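PDB 5URP: toxin 2A, which is an ADP-ribosyltransferase toxin and virulence factor of the bacterium Paenibacillus larvae, probably transferring ADP-ribose from NAD+ to a host target protein. Local coordinates for residues E51-Q55 and K83-I88. Residues are numbered along the deposited sequence; the frame is centred on the assembly and turned at random.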
# COMPACT_ATOMS: atom_id res chain seq x y z
N GLU A 51 20.68 -6.23 -9.13
CA GLU A 51 20.47 -4.81 -8.86
C GLU A 51 19.01 -4.48 -8.59
O GLU A 51 18.72 -3.64 -7.72
CB GLU A 51 21.02 -3.97 -10.01
CG GLU A 51 21.13 -2.47 -9.68
CD GLU A 51 21.78 -2.19 -8.31
OE1 GLU A 51 22.94 -2.60 -8.10
OE2 GLU A 51 21.12 -1.58 -7.44
N GLU A 52 18.06 -5.16 -9.25
CA GLU A 52 16.66 -4.96 -8.92
C GLU A 52 16.38 -5.38 -7.49
O GLU A 52 15.72 -4.65 -6.73
CB GLU A 52 15.75 -5.73 -9.88
CG GLU A 52 15.65 -5.07 -11.26
CD GLU A 52 15.06 -5.97 -12.36
OE1 GLU A 52 14.91 -7.19 -12.16
OE2 GLU A 52 14.82 -5.46 -13.46
N LYS A 53 16.83 -6.57 -7.10
CA LYS A 53 16.64 -7.03 -5.72
C LYS A 53 17.19 -6.02 -4.72
O LYS A 53 16.53 -5.69 -3.73
CB LYS A 53 17.31 -8.39 -5.50
CG LYS A 53 16.67 -9.52 -6.29
CD LYS A 53 17.49 -10.79 -6.13
CE LYS A 53 16.99 -11.91 -7.00
NZ LYS A 53 18.13 -12.81 -7.32
N ARG A 54 18.40 -5.53 -4.96
CA ARG A 54 19.02 -4.58 -4.04
C ARG A 54 18.19 -3.31 -3.90
O ARG A 54 18.03 -2.79 -2.79
CB ARG A 54 20.43 -4.26 -4.52
CG ARG A 54 21.10 -3.16 -3.75
CD ARG A 54 22.50 -2.91 -4.29
NE ARG A 54 22.64 -1.54 -4.77
CZ ARG A 54 23.15 -0.53 -4.07
NH1 ARG A 54 23.19 0.68 -4.61
NH2 ARG A 54 23.62 -0.72 -2.84
N GLN A 55 17.66 -2.78 -5.01
CA GLN A 55 16.87 -1.55 -4.92
C GLN A 55 15.56 -1.78 -4.20
O GLN A 55 15.10 -0.88 -3.48
CB GLN A 55 16.62 -0.96 -6.31
CG GLN A 55 17.85 -0.42 -6.98
CD GLN A 55 18.54 0.69 -6.20
OE1 GLN A 55 17.93 1.39 -5.37
NE2 GLN A 55 19.83 0.84 -6.44
N LYS A 83 17.14 6.69 -11.51
CA LYS A 83 17.74 5.38 -11.75
C LYS A 83 17.17 4.32 -10.82
O LYS A 83 16.90 3.19 -11.23
CB LYS A 83 19.25 5.50 -11.57
CG LYS A 83 20.03 4.20 -11.45
CD LYS A 83 21.47 4.48 -10.96
CE LYS A 83 21.54 4.86 -9.46
NZ LYS A 83 21.17 3.72 -8.55
N LYS A 84 16.99 4.67 -9.54
CA LYS A 84 16.38 3.73 -8.60
C LYS A 84 14.95 3.41 -9.00
O LYS A 84 14.51 2.26 -8.92
CB LYS A 84 16.39 4.31 -7.19
CG LYS A 84 17.74 4.67 -6.66
CD LYS A 84 17.59 4.97 -5.16
CE LYS A 84 18.93 5.06 -4.47
NZ LYS A 84 19.35 6.48 -4.41
N ILE A 85 14.20 4.43 -9.39
CA ILE A 85 12.79 4.27 -9.73
C ILE A 85 12.64 3.44 -11.01
O ILE A 85 11.72 2.62 -11.12
CB ILE A 85 12.15 5.66 -9.84
CG1 ILE A 85 12.07 6.28 -8.42
CG2 ILE A 85 10.78 5.62 -10.51
CD1 ILE A 85 11.95 7.77 -8.46
N GLU A 86 13.55 3.62 -11.97
CA GLU A 86 13.54 2.79 -13.18
C GLU A 86 13.72 1.31 -12.84
O GLU A 86 13.03 0.45 -13.40
CB GLU A 86 14.63 3.28 -14.15
CG GLU A 86 14.82 2.44 -15.39
CD GLU A 86 15.95 2.96 -16.27
OE1 GLU A 86 16.62 3.94 -15.88
OE2 GLU A 86 16.17 2.37 -17.35
N LEU A 87 14.60 1.01 -11.88
CA LEU A 87 14.86 -0.38 -11.51
C LEU A 87 13.66 -1.00 -10.80
O LEU A 87 13.26 -2.14 -11.11
CB LEU A 87 16.11 -0.43 -10.62
CG LEU A 87 17.42 -0.24 -11.37
CD1 LEU A 87 18.59 0.13 -10.43
CD2 LEU A 87 17.75 -1.51 -12.12
N ILE A 88 13.07 -0.29 -9.84
CA ILE A 88 11.89 -0.81 -9.17
C ILE A 88 10.73 -0.98 -10.15
O ILE A 88 10.03 -1.99 -10.12
CB ILE A 88 11.51 0.09 -7.99
CG1 ILE A 88 12.68 0.19 -7.03
CG2 ILE A 88 10.30 -0.48 -7.31
CD1 ILE A 88 12.50 1.21 -5.93
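Gln55 lies opposite Lys84 and Glu52 opposite Leu87 in the backbone register where two helical segments, 51-55 and 83-88, cross steeply, their axes 9.1 Å apart at closest approach and their N-to-C directions 109° apart. Gln55 is the knob of the interface, set in a hole formed by Lys83, Lys84, Leu87 and Ile88. Its aliphatic part lies against Leu87, with Gln55 CG 3.6 Å from Leu87 CD1, while its CB rests on CG1 of Ile88. A bend at chi2 (-60°) then turns the amide across the Lys84 side chain at roughly a right angle, so that Gln55 OE1 meets the lysine methylenes, 3.5 Å from Lys84 CG, rather than the ammonium group.

The other end of the amide is held from within its own helix. Gln55 NE2 donates to Glu51 OE2 at 2.9 Å, one turn back, approaching nearly along the C-O axis although the acceptor lies 23° out of the amide plane. Arg54 NE gives the same oxygen a second bond, a salt bridge of 3.1 Å that uses the syn lone pair and lies almost in the guanidinium plane. With two donors on this one oxygen, Glu51 OE2 is held in place, and its bond to NE2 probably limits rotation of the Gln55 amide. Lys83 NZ stands 5.4 Å from Glu51 OE2, not in contact, so any attraction is probably weak and partly offset by the like charge of Arg54.

Leu87 CD1 also touches Glu51 CG, 3.7 Å away, and thus packs against two residues a turn apart. Beside it, the CG of Glu52 lies near the Leu87 carbonyl oxygen, and the carboxylate reaches past the segment to salt bridges with Lys90 and Lys94. Ile88 also touches Ile66 of helix 64-72. The arrangement is a single knob-into-hole contact, made by Gln55, between helices 50-61 and 79-92, in the N-terminal helical part of an ADP-ribosyltransferase exoenzyme fold.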